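RNA-directed RNA polymerase (PDB 3ZED) catalyses RNA-directed synthesis of RNA from ribonucleoside 5'-triphosphates with release of diphosphate, and probably occurs both free and covalently attached to the viral genomic RNA. Local coordinates at residues L168-A173 with L403-A408; K175-G180 with G512-I517; Y467-G472 with L478-M483; V488-K493 with E508-I513. All blocks are in the same frame, centred on the assembly; numbering follows the deposited sequence.

Contact 1. Residues L168-A173 with L403-A408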
loop_
_atom_site.group_PDB
_atom_site.type_symbol
_atom_site.label_atom_id
_atom_site.label_comp_id
_atom_site.label_asym_id
_atom_site.label_seq_id
_atom_site.Cartn_x
_atom_site.Cartn_y
_atom_site.Cartn_z
ATOM N N LEU B 168 -18.827 0.082 10.364
ATOM C CA LEU B 168 -19.021 1.031 11.466
ATOM C C LEU B 168 -18.232 0.605 12.719
ATOM O O LEU B 168 -17.572 1.450 13.330
ATOM C CB LEU B 168 -20.517 1.202 11.770
ATOM C CG LEU B 168 -21.329 1.916 10.666
ATOM C CD1 LEU B 168 -22.821 1.730 10.864
ATOM C CD2 LEU B 168 -20.989 3.390 10.585
ATOM N N ASN B 169 -18.262 -0.695 13.062
ATOM C CA ASN B 169 -17.507 -1.252 14.184
ATOM C C ASN B 169 -16.002 -1.148 13.932
ATOM O O ASN B 169 -15.242 -0.907 14.870
ATOM C CB ASN B 169 -17.893 -2.705 14.443
ATOM C CG ASN B 169 -19.151 -2.816 15.246
ATOM O OD1 ASN B 169 -19.181 -2.503 16.435
ATOM N ND2 ASN B 169 -20.222 -3.239 14.603
ATOM N N ARG B 170 -15.581 -1.296 12.659
ATOM C CA ARG B 170 -14.187 -1.136 12.242
ATOM C C ARG B 170 -13.715 0.294 12.519
ATOM O O ARG B 170 -12.605 0.481 13.029
ATOM C CB ARG B 170 -14.013 -1.484 10.757
ATOM C CG ARG B 170 -12.606 -1.299 10.222
ATOM C CD ARG B 170 -11.627 -2.286 10.818
ATOM N NE ARG B 170 -10.307 -2.167 10.197
ATOM C CZ ARG B 170 -9.269 -2.936 10.504
ATOM N NH1 ARG B 170 -9.382 -3.876 11.433
ATOM N NH2 ARG B 170 -8.103 -2.758 9.900
ATOM N N LEU B 171 -14.567 1.298 12.225
ATOM C CA LEU B 171 -14.250 2.705 12.484
ATOM C C LEU B 171 -13.969 2.940 13.982
ATOM O O LEU B 171 -13.002 3.637 14.315
ATOM C CB LEU B 171 -15.368 3.633 11.988
ATOM C CG LEU B 171 -15.524 3.814 10.468
ATOM C CD1 LEU B 171 -16.690 4.751 10.175
ATOM C CD2 LEU B 171 -14.244 4.373 9.821
ATOM N N LEU B 172 -14.774 2.319 14.873
ATOM C CA LEU B 172 -14.593 2.401 16.329
ATOM C C LEU B 172 -13.228 1.813 16.741
ATOM O O LEU B 172 -12.529 2.415 17.547
ATOM C CB LEU B 172 -15.725 1.661 17.088
ATOM C CG LEU B 172 -17.180 2.086 16.831
ATOM C CD1 LEU B 172 -18.113 1.361 17.782
ATOM C CD2 LEU B 172 -17.376 3.600 16.951
ATOM N N ALA B 173 -12.861 0.648 16.181
ATOM C CA ALA B 173 -11.579 -0.019 16.440
ATOM C C ALA B 173 -10.387 0.885 15.991
ATOM O O ALA B 173 -9.413 1.019 16.743
ATOM C CB ALA B 173 -11.532 -1.357 15.730
ATOM N N LEU B 403 2.208 -3.850 13.064
ATOM C CA LEU B 403 1.565 -2.705 13.694
ATOM C C LEU B 403 0.105 -3.054 13.851
ATOM O O LEU B 403 -0.449 -3.773 13.009
ATOM C CB LEU B 403 1.741 -1.412 12.875
ATOM C CG LEU B 403 3.176 -0.985 12.515
ATOM C CD1 LEU B 403 3.167 0.358 11.816
ATOM C CD2 LEU B 403 4.112 -1.001 13.738
ATOM N N GLU B 404 -0.495 -2.653 14.969
ATOM C CA GLU B 404 -1.885 -2.989 15.188
ATOM C C GLU B 404 -2.722 -2.000 14.406
ATOM O O GLU B 404 -2.686 -0.815 14.711
ATOM C CB GLU B 404 -2.224 -2.994 16.689
ATOM C CG GLU B 404 -3.704 -3.204 16.963
ATOM C CD GLU B 404 -4.157 -3.143 18.409
ATOM O OE1 GLU B 404 -3.510 -2.444 19.222
ATOM O OE2 GLU B 404 -5.194 -3.771 18.718
ATOM N N LYS B 405 -3.444 -2.495 13.375
ATOM C CA LYS B 405 -4.315 -1.700 12.497
ATOM C C LYS B 405 -3.527 -0.487 12.053
ATOM O O LYS B 405 -3.963 0.638 12.288
ATOM C CB LYS B 405 -5.625 -1.305 13.236
ATOM C CG LYS B 405 -6.503 -2.503 13.564
ATOM C CD LYS B 405 -7.591 -2.173 14.565
ATOM C CE LYS B 405 -8.336 -3.417 14.971
ATOM N NZ LYS B 405 -7.699 -4.103 16.132
ATOM N N GLY B 406 -2.317 -0.756 11.535
ATOM C CA GLY B 406 -1.276 0.197 11.143
ATOM C C GLY B 406 -1.650 1.649 10.916
ATOM O O GLY B 406 -1.223 2.530 11.668
ATOM N N GLU B 407 -2.423 1.891 9.842
ATOM C CA GLU B 407 -2.917 3.182 9.342
ATOM C C GLU B 407 -3.492 4.106 10.443
ATOM O O GLU B 407 -3.291 5.319 10.380
ATOM C CB GLU B 407 -4.000 2.946 8.269
ATOM C CG GLU B 407 -3.464 2.428 6.937
ATOM C CD GLU B 407 -3.382 0.919 6.758
ATOM O OE1 GLU B 407 -3.139 0.203 7.755
ATOM O OE2 GLU B 407 -3.551 0.448 5.610
ATOM N N ALA B 408 -4.175 3.531 11.454
ATOM C CA ALA B 408 -4.809 4.270 12.565
ATOM C C ALA B 408 -3.785 4.956 13.478
ATOM O O ALA B 408 -4.151 5.898 14.189
ATOM C CB ALA B 408 -5.694 3.328 13.389
#

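Contact 2. Residues K175-G180 with G512-I517. With K (potassium ion), chain K.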
loop_
_atom_site.group_PDB
_atom_site.type_symbol
_atom_site.label_atom_id
_atom_site.label_comp_id
_atom_site.label_asym_id
_atom_site.label_seq_id
_atom_site.Cartn_x
_atom_site.Cartn_y
_atom_site.Cartn_z
ATOM N N LYS B 175 -10.453 4.285 15.699
ATOM C CA LYS B 175 -10.445 5.387 16.664
ATOM C C LYS B 175 -9.785 4.927 17.977
ATOM O O LYS B 175 -9.025 5.690 18.567
ATOM C CB LYS B 175 -11.875 5.912 16.904
ATOM C CG LYS B 175 -11.956 6.996 17.979
ATOM C CD LYS B 175 -13.366 7.526 18.162
ATOM C CE LYS B 175 -13.450 8.561 19.266
ATOM N NZ LYS B 175 -13.606 7.924 20.597
ATOM N N GLY B 176 -10.077 3.699 18.405
ATOM C CA GLY B 176 -9.505 3.084 19.600
ATOM C C GLY B 176 -7.991 2.982 19.552
ATOM O O GLY B 176 -7.323 3.298 20.541
ATOM N N VAL B 177 -7.432 2.585 18.387
ATOM C CA VAL B 177 -5.966 2.515 18.168
ATOM C C VAL B 177 -5.366 3.954 18.187
ATOM O O VAL B 177 -4.350 4.196 18.845
ATOM C CB VAL B 177 -5.587 1.727 16.866
ATOM C CG1 VAL B 177 -4.129 1.954 16.468
ATOM C CG2 VAL B 177 -5.868 0.235 17.018
ATOM N N ALA B 178 -6.034 4.906 17.521
ATOM C CA ALA B 178 -5.580 6.293 17.437
ATOM C C ALA B 178 -5.660 7.062 18.754
ATOM O O ALA B 178 -4.788 7.902 18.996
ATOM C CB ALA B 178 -6.382 7.047 16.381
ATOM N N THR B 179 -6.731 6.858 19.564
ATOM C CA THR B 179 -6.983 7.709 20.737
ATOM C C THR B 179 -7.244 6.963 22.065
ATOM O O THR B 179 -7.402 7.618 23.093
ATOM C CB THR B 179 -8.225 8.618 20.448
ATOM O OG1 THR B 179 -9.395 7.799 20.379
ATOM C CG2 THR B 179 -8.099 9.434 19.151
ATOM N N GLY B 180 -7.314 5.640 22.034
ATOM C CA GLY B 180 -7.670 4.843 23.208
ATOM C C GLY B 180 -6.581 4.541 24.206
ATOM O O GLY B 180 -6.043 5.450 24.815
ATOM N N GLY B 512 3.837 5.746 20.641
ATOM C CA GLY B 512 2.434 6.061 20.354
ATOM C C GLY B 512 1.895 5.149 19.257
ATOM O O GLY B 512 0.809 5.392 18.715
ATOM N N ILE B 513 2.673 4.081 18.917
ATOM C CA ILE B 513 2.365 3.135 17.847
ATOM C C ILE B 513 2.058 1.770 18.468
ATOM O O ILE B 513 2.906 1.188 19.145
ATOM C CB ILE B 513 3.518 3.076 16.789
ATOM C CG1 ILE B 513 3.756 4.462 16.154
ATOM C CG2 ILE B 513 3.206 2.041 15.682
ATOM C CD1 ILE B 513 5.165 4.685 15.525
ATOM N N ASN B 514 0.833 1.277 18.244
ATOM C CA ASN B 514 0.379 -0.036 18.707
ATOM C C ASN B 514 0.937 -1.112 17.807
ATOM O O ASN B 514 0.963 -0.946 16.588
ATOM C CB ASN B 514 -1.157 -0.118 18.702
ATOM C CG ASN B 514 -1.877 0.848 19.598
ATOM O OD1 ASN B 514 -1.422 1.954 19.851
ATOM N ND2 ASN B 514 -3.050 0.475 20.048
ATOM N N PHE B 515 1.339 -2.233 18.385
ATOM C CA PHE B 515 1.844 -3.351 17.590
ATOM C C PHE B 515 1.634 -4.625 18.353
ATOM O O PHE B 515 1.432 -4.599 19.574
ATOM C CB PHE B 515 3.347 -3.170 17.247
ATOM C CG PHE B 515 4.262 -2.903 18.430
ATOM C CD1 PHE B 515 4.626 -3.927 19.298
ATOM C CD2 PHE B 515 4.778 -1.632 18.659
ATOM C CE1 PHE B 515 5.445 -3.669 20.406
ATOM C CE2 PHE B 515 5.627 -1.382 19.741
ATOM C CZ PHE B 515 5.956 -2.401 20.608
ATOM N N LYS B 516 1.721 -5.755 17.659
ATOM C CA LYS B 516 1.635 -7.045 18.334
ATOM C C LYS B 516 2.519 -8.057 17.667
ATOM O O LYS B 516 2.796 -7.980 16.467
ATOM C CB LYS B 516 0.208 -7.590 18.532
ATOM C CG LYS B 516 -0.767 -7.519 17.375
ATOM C CD LYS B 516 -2.146 -8.005 17.856
ATOM C CE LYS B 516 -3.295 -7.521 17.001
ATOM N NZ LYS B 516 -3.824 -8.593 16.114
ATOM N N ILE B 517 3.016 -8.984 18.484
ATOM C CA ILE B 517 3.836 -10.096 18.043
ATOM C C ILE B 517 2.852 -11.091 17.468
ATOM O O ILE B 517 2.004 -11.622 18.194
ATOM C CB ILE B 517 4.738 -10.662 19.187
ATOM C CG1 ILE B 517 5.920 -9.726 19.502
ATOM C CG2 ILE B 517 5.289 -12.033 18.789
ATOM C CD1 ILE B 517 5.641 -8.471 20.212
HETATM K K K K . -1.650 4.455 18.644
HETATM O O HOH W 1 -4.661 3.017 21.144
#

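Contact 3. Residues Y467-G472 with L478-M483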
loop_
_atom_site.group_PDB
_atom_site.type_symbol
_atom_site.label_atom_id
_atom_site.label_comp_id
_atom_site.label_asym_id
_atom_site.label_seq_id
_atom_site.Cartn_x
_atom_site.Cartn_y
_atom_site.Cartn_z
ATOM N N TYR B 467 -9.741 8.565 11.580
ATOM C CA TYR B 467 -8.690 8.520 12.603
ATOM C C TYR B 467 -7.462 7.803 11.975
ATOM O O TYR B 467 -7.568 6.651 11.536
ATOM C CB TYR B 467 -9.185 7.848 13.896
ATOM C CG TYR B 467 -10.270 8.654 14.600
ATOM C CD1 TYR B 467 -11.618 8.475 14.286
ATOM C CD2 TYR B 467 -9.945 9.614 15.554
ATOM C CE1 TYR B 467 -12.622 9.206 14.933
ATOM C CE2 TYR B 467 -10.942 10.347 16.215
ATOM C CZ TYR B 467 -12.284 10.148 15.894
ATOM O OH TYR B 467 -13.293 10.861 16.529
ATOM N N GLY B 468 -6.358 8.539 11.847
ATOM C CA GLY B 468 -5.139 8.052 11.205
ATOM C C GLY B 468 -5.161 8.287 9.708
ATOM O O GLY B 468 -5.963 9.095 9.226
ATOM N N GLN B 469 -4.293 7.572 8.952
ATOM C CA GLN B 469 -4.240 7.740 7.500
ATOM C C GLN B 469 -5.276 6.847 6.836
ATOM O O GLN B 469 -5.563 5.746 7.306
ATOM C CB GLN B 469 -2.832 7.489 6.921
ATOM C CG GLN B 469 -2.358 6.035 6.967
ATOM C CD GLN B 469 -1.197 5.747 6.051
ATOM O OE1 GLN B 469 -0.981 6.411 5.024
ATOM N NE2 GLN B 469 -0.413 4.741 6.408
ATOM N N GLY B 470 -5.822 7.333 5.741
ATOM C CA GLY B 470 -6.811 6.582 4.997
ATOM C C GLY B 470 -6.160 5.440 4.257
ATOM O O GLY B 470 -5.340 5.677 3.368
ATOM N N SER B 471 -6.519 4.198 4.628
ATOM C CA SER B 471 -6.000 2.957 4.030
ATOM C C SER B 471 -6.307 2.884 2.540
ATOM O O SER B 471 -7.461 2.915 2.122
ATOM C CB SER B 471 -6.583 1.739 4.736
ATOM O OG SER B 471 -5.938 0.550 4.297
ATOM N N GLY B 472 -5.259 2.808 1.747
ATOM C CA GLY B 472 -5.385 2.765 0.299
ATOM C C GLY B 472 -4.889 4.036 -0.361
ATOM O O GLY B 472 -4.669 4.040 -1.575
ATOM N N LEU B 478 4.369 3.976 2.469
ATOM C CA LEU B 478 5.429 4.882 2.927
ATOM C C LEU B 478 5.233 5.335 4.369
ATOM O O LEU B 478 6.171 5.268 5.159
ATOM C CB LEU B 478 5.557 6.115 1.991
ATOM C CG LEU B 478 6.057 5.834 0.573
ATOM C CD1 LEU B 478 5.925 7.050 -0.312
ATOM C CD2 LEU B 478 7.483 5.332 0.580
ATOM N N ASN B 479 4.019 5.762 4.719
ATOM C CA ASN B 479 3.704 6.212 6.079
ATOM C C ASN B 479 3.780 5.051 7.080
ATOM O O ASN B 479 4.297 5.238 8.164
ATOM C CB ASN B 479 2.328 6.879 6.126
ATOM C CG ASN B 479 2.224 8.148 5.328
ATOM O OD1 ASN B 479 3.216 8.820 5.063
ATOM N ND2 ASN B 479 1.006 8.521 4.959
ATOM N N ASN B 480 3.300 3.861 6.708
ATOM C CA ASN B 480 3.384 2.680 7.575
ATOM C C ASN B 480 4.841 2.258 7.768
ATOM O O ASN B 480 5.240 1.927 8.885
ATOM C CB ASN B 480 2.565 1.524 6.989
ATOM C CG ASN B 480 1.077 1.609 7.260
ATOM O OD1 ASN B 480 0.603 2.417 8.047
ATOM N ND2 ASN B 480 0.304 0.780 6.600
ATOM N N HIS B 481 5.658 2.318 6.681
ATOM C CA HIS B 481 7.084 1.968 6.730
ATOM C C HIS B 481 7.851 2.914 7.674
ATOM O O HIS B 481 8.739 2.463 8.400
ATOM C CB HIS B 481 7.681 1.982 5.312
ATOM C CG HIS B 481 8.983 1.240 5.183
ATOM N ND1 HIS B 481 9.025 -0.085 4.761
ATOM C CD2 HIS B 481 10.251 1.676 5.380
ATOM C CE1 HIS B 481 10.310 -0.402 4.699
ATOM N NE2 HIS B 481 11.086 0.617 5.090
ATOM N N LEU B 482 7.485 4.211 7.686
ATOM C CA LEU B 482 8.099 5.192 8.584
ATOM C C LEU B 482 7.755 4.861 10.067
ATOM O O LEU B 482 8.636 4.914 10.937
ATOM C CB LEU B 482 7.672 6.617 8.200
ATOM C CG LEU B 482 7.971 7.783 9.183
ATOM C CD1 LEU B 482 9.417 7.773 9.659
ATOM C CD2 LEU B 482 7.793 9.079 8.478
ATOM N N MET B 483 6.500 4.509 10.341
ATOM C CA MET B 483 6.071 4.138 11.698
ATOM C C MET B 483 6.828 2.905 12.198
ATOM O O MET B 483 7.314 2.923 13.330
ATOM C CB MET B 483 4.563 3.949 11.775
ATOM C CG MET B 483 3.820 5.262 11.629
ATOM S SD MET B 483 2.058 5.138 11.988
ATOM C CE MET B 483 1.489 4.206 10.572
#

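Contact 4. Residues V488-K493 with E508-I513. With K (potassium ion), chain K.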
loop_
_atom_site.group_PDB
_atom_site.type_symbol
_atom_site.label_atom_id
_atom_site.label_comp_id
_atom_site.label_asym_id
_atom_site.label_seq_id
_atom_site.Cartn_x
_atom_site.Cartn_y
_atom_site.Cartn_z
ATOM N N VAL B 488 11.427 0.251 15.269
ATOM C CA VAL B 488 12.722 -0.449 15.134
ATOM C C VAL B 488 13.855 0.416 15.720
ATOM O O VAL B 488 14.652 -0.113 16.490
ATOM C CB VAL B 488 13.009 -0.901 13.672
ATOM C CG1 VAL B 488 14.445 -1.395 13.499
ATOM C CG2 VAL B 488 12.022 -1.980 13.244
ATOM N N ALA B 489 13.895 1.731 15.409
ATOM C CA ALA B 489 14.902 2.651 15.964
ATOM C C ALA B 489 14.862 2.659 17.507
ATOM O O ALA B 489 15.912 2.691 18.149
ATOM C CB ALA B 489 14.680 4.054 15.431
ATOM N N GLU B 490 13.648 2.607 18.091
ATOM C CA GLU B 490 13.452 2.594 19.542
ATOM C C GLU B 490 13.863 1.239 20.133
ATOM O O GLU B 490 14.386 1.212 21.233
ATOM C CB GLU B 490 12.005 2.961 19.921
ATOM C CG GLU B 490 11.712 4.447 19.779
ATOM C CD GLU B 490 12.522 5.362 20.675
ATOM O OE1 GLU B 490 12.758 5.014 21.857
ATOM O OE2 GLU B 490 12.927 6.438 20.184
ATOM N N TRP B 491 13.689 0.141 19.381
ATOM C CA TRP B 491 14.129 -1.199 19.794
ATOM C C TRP B 491 15.658 -1.211 19.875
ATOM O O TRP B 491 16.202 -1.629 20.896
ATOM C CB TRP B 491 13.585 -2.258 18.825
ATOM C CG TRP B 491 14.236 -3.610 18.878
ATOM C CD1 TRP B 491 14.054 -4.573 19.829
ATOM C CD2 TRP B 491 15.076 -4.193 17.871
ATOM N NE1 TRP B 491 14.739 -5.714 19.486
ATOM C CE2 TRP B 491 15.383 -5.507 18.291
ATOM C CE3 TRP B 491 15.600 -3.731 16.643
ATOM C CZ2 TRP B 491 16.216 -6.359 17.541
ATOM C CZ3 TRP B 491 16.419 -4.575 15.902
ATOM C CH2 TRP B 491 16.723 -5.871 16.351
ATOM N N VAL B 492 16.339 -0.652 18.854
ATOM C CA VAL B 492 17.803 -0.539 18.807
ATOM C C VAL B 492 18.280 0.351 19.984
ATOM O O VAL B 492 19.185 -0.058 20.715
ATOM C CB VAL B 492 18.304 -0.016 17.426
ATOM C CG1 VAL B 492 19.809 0.281 17.438
ATOM C CG2 VAL B 492 17.961 -1.000 16.300
ATOM N N LYS B 493 17.634 1.527 20.191
ATOM C CA LYS B 493 17.969 2.458 21.274
ATOM C C LYS B 493 17.838 1.786 22.656
ATOM O O LYS B 493 18.736 1.938 23.472
ATOM C CB LYS B 493 17.095 3.722 21.203
ATOM C CG LYS B 493 17.518 4.807 22.156
ATOM C CD LYS B 493 16.520 5.926 22.231
ATOM C CE LYS B 493 16.956 6.955 23.249
ATOM N NZ LYS B 493 15.977 8.060 23.363
ATOM N N GLU B 508 5.378 0.561 22.777
ATOM C CA GLU B 508 4.065 1.021 22.322
ATOM C C GLU B 508 3.799 2.430 22.852
ATOM O O GLU B 508 3.518 3.338 22.065
ATOM C CB GLU B 508 2.949 0.079 22.781
ATOM C CG GLU B 508 2.741 -1.176 21.957
ATOM C CD GLU B 508 1.412 -1.837 22.288
ATOM O OE1 GLU B 508 1.112 -2.032 23.489
ATOM O OE2 GLU B 508 0.628 -2.079 21.347
ATOM N N GLU B 509 3.947 2.621 24.184
ATOM C CA GLU B 509 3.751 3.901 24.843
ATOM C C GLU B 509 4.837 4.896 24.453
ATOM O O GLU B 509 4.531 6.070 24.262
ATOM C CB GLU B 509 3.700 3.720 26.370
ATOM C CG GLU B 509 3.521 5.015 27.147
ATOM C CD GLU B 509 3.362 4.880 28.652
ATOM O OE1 GLU B 509 3.610 3.783 29.207
ATOM O OE2 GLU B 509 2.984 5.894 29.278
ATOM N N LYS B 510 6.094 4.445 24.344
ATOM C CA LYS B 510 7.200 5.336 23.983
ATOM C C LYS B 510 6.983 5.945 22.561
ATOM O O LYS B 510 7.265 7.119 22.373
ATOM C CB LYS B 510 8.554 4.578 24.081
ATOM C CG LYS B 510 9.822 5.350 23.657
ATOM C CD LYS B 510 10.270 6.390 24.658
ATOM C CE LYS B 510 11.388 7.276 24.132
ATOM N NZ LYS B 510 12.715 6.665 24.390
ATOM N N THR B 511 6.437 5.167 21.601
ATOM C CA THR B 511 6.269 5.606 20.207
ATOM C C THR B 511 4.844 6.098 19.838
ATOM O O THR B 511 4.674 6.723 18.789
ATOM C CB THR B 511 6.652 4.451 19.246
ATOM O OG1 THR B 511 5.761 3.350 19.450
ATOM C CG2 THR B 511 8.100 3.996 19.396
ATOM N N GLY B 512 3.837 5.746 20.641
ATOM C CA GLY B 512 2.434 6.061 20.354
ATOM C C GLY B 512 1.895 5.149 19.257
ATOM O O GLY B 512 0.809 5.392 18.715
ATOM N N ILE B 513 2.673 4.081 18.917
ATOM C CA ILE B 513 2.365 3.135 17.847
ATOM C C ILE B 513 2.058 1.770 18.468
ATOM O O ILE B 513 2.906 1.188 19.145
ATOM C CB ILE B 513 3.518 3.076 16.789
ATOM C CG1 ILE B 513 3.756 4.462 16.154
ATOM C CG2 ILE B 513 3.206 2.041 15.682
ATOM C CD1 ILE B 513 5.165 4.685 15.525
HETATM K K K K . -1.650 4.455 18.644
#

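Contact 1. Residues L168-A173 with L403-A408
The aliphatic chain of Lys405 crosses the guanidinium end of Arg170 at a slant, in the polymerase palm, where helix 164-179 packs on the turn that leaves strand 397-403, an inner strand of the antiparallel palm sheet. Two methylenes do the touching: Arg170 NH1 is 3.7 Å from Lys405 CE, and the same NH1 is 3.8 Å from Lys405 CG. One turn further along the helix, Ala173 offers its methyl, with CB 3.9 Å from Lys405 CE, so the lysine chain touches both this methyl and the guanidinium nitrogens. Met174 and Val177 of the same helix also touch Lys405. Arg170 reaches this far because its chain, bent at chi2 (68°), is extended beyond that point. The lysine meets the guanidinium through its methylenes, its ammonium held off. Lys405 kinks at its last torsion (chi4 88°), which keeps NZ 5.0 Å from Arg170 NH1 and swings it toward its neighbour Glu404, whose OE1 in turn pairs with Arg181. The turn itself is tightened by a backbone bond from Ala408 N to Lys405 O. At the end of the lysine, the salt bridge from Lys405 NZ to Glu404 OE2 is long, 3.6 Å.

Contact 2. Residues K175-G180 with G512-I517
Asn514 points its CB at the last turns of helix 164-179, and with CG set beside its own backbone N (chi1 -62°) the amide runs alongside Val177, the two chains pointing opposite ways. The amide carbon rests on that side chain, Asn514 CG lying 4.0 Å from Val177 CG1. Beyond it the two ends of the amide divide the work. Asn514 OD1 binds the potassium ion at 2.8 Å, while Asn514 ND2 turns to the carboxylate of Glu404, its main polar partner, and also donates to a water at 3.2 Å. That water also lies 2.7 Å from Gly176 O and 2.6 Å from Val177 O, bridging the helix end to the asparagine. This is a six-oxygen potassium site in the palm, at the C-terminal end of helix 164-179: Val177 O, at the end of the helix, and Gly512 O, in the turn before strand 515-521, meet the ion at 2.7 and 2.6 Å respectively, and Asn182 O, Asn184 OD1 and Asn409 OD1 complete the ligands. The ion therefore lets the oxygens of Val177 and Asn514 face one another without a bond between them, and the negative end of the helix would probably add to its attraction. Around the last turn, Lys175 O accepts from both Thr179 N and Thr179 OG1, the hydroxyl sitting above the carbonyl plane.

Contact 3. Residues Y467-G472 with L478-M483
Gln469 holds its CG between its backbone N and its carbonyl carbon (chi1 69°) and is extended from there on, which carries its amide straight to helix 476-493; Asn479 and Asn480 both set CG beside the backbone N and turn their amides to meet it. The glutamine amide ends between the two. Asn479 ND2 donates to Gln469 OE1 over 2.9 Å, fairly straight at 156°, but comes from well above the carbonyl plane of the glutamine. On the other end, Gln469 NE2 gives a weak bond of 3.0 Å to Asn480 OD1, bent to 126°, with the two amide planes almost perpendicular. Between these bonds the glutamine amide also packs against carbon, Gln469 CD being 3.7 Å from Asn479 CB. The glycine-rich loop followed by a helix, with Ser471 and Gly472 before Thr476 and Asn480, is consistent with polymerase motif B, Asn480 probably matching its conserved asparagine. Both ends of the Gln469 amide have further partners: Asn473 ND2 donates to OE1, and NE2 donates to Thr476 O. Its backbone N is bound to Glu407, beside the motif A strand. The bonds to Asn479 and Asn473 at the oxygen and Thr476 at the nitrogen should fix the rotation of this buried amide and tell its two ends apart, the bond to Asn480 adding little.

Contact 4. Residues V488-K493 with E508-I513
Glu490 and Lys510 cross at about a right angle and join in a salt bridge, Lys510 NZ donating to Glu490 OE1 at 3.0 Å on the syn side of the carboxylate, 31° out of its plane. The other oxygen, Glu490 OE2, is taken by the hydroxyl of Tyr192, so both oxygens of this buried acid have a partner. The Lys510 chain, bent at chi2 and chi4, runs past OE1, and its CG is 3.5 Å from Glu490 OE1. A second lysine stands close by: Lys493 NZ is 3.7 Å from Lys510 NZ, a like-charge approach that the nearby carboxylate probably eases. Nearer the backbones the contact is apolar, with Glu490 CG 3.7 Å from the methyl CG2 of Thr511, the two side chains lying alongside with their ends pointing apart. The hydroxyl of Thr511 faces another way. It bonds to Leu507 O and accepts from Ile513 N at 3.2 Å (149°), an ST turn that ends helix 507-511. Glu508 O takes Gly512 N at 2.8 Å and Ile513 N only weakly, while Gly512, at positive phi, turns its own O to the potassium ion. Helix 476-493 thus covers the helix whose closing turn delivers strand 515-521 to the edge of the palm sheet, beside the motif A strand, a helix-turn-strand unit consistent with polymerase motif D.

How the contacts relate
From the N terminus, helix 164-179 opens contact 1 and then, about two turns later, contact 2. The chain returns with 403-408 to close contact 1, well before 512-517 closes contact 2, so the two loops cross. Contact 3, a short-range closure between the glycine-rich loop and the start of helix 476-493, falls wholly within the long span of contact 2 and follows contact 1 in series. The same helix then opens contact 4, which closes at 508-513 and shares Gly512 and Ile513 with contact 2. A side-chain bond from Glu407 to Ser471 links contacts 1 and 3, while Ile513 packs on Met483 and Leu403. Together they join helix 164-179, the palm sheet and helix 476-493, with the potassium ion held in contacts 2 and 4.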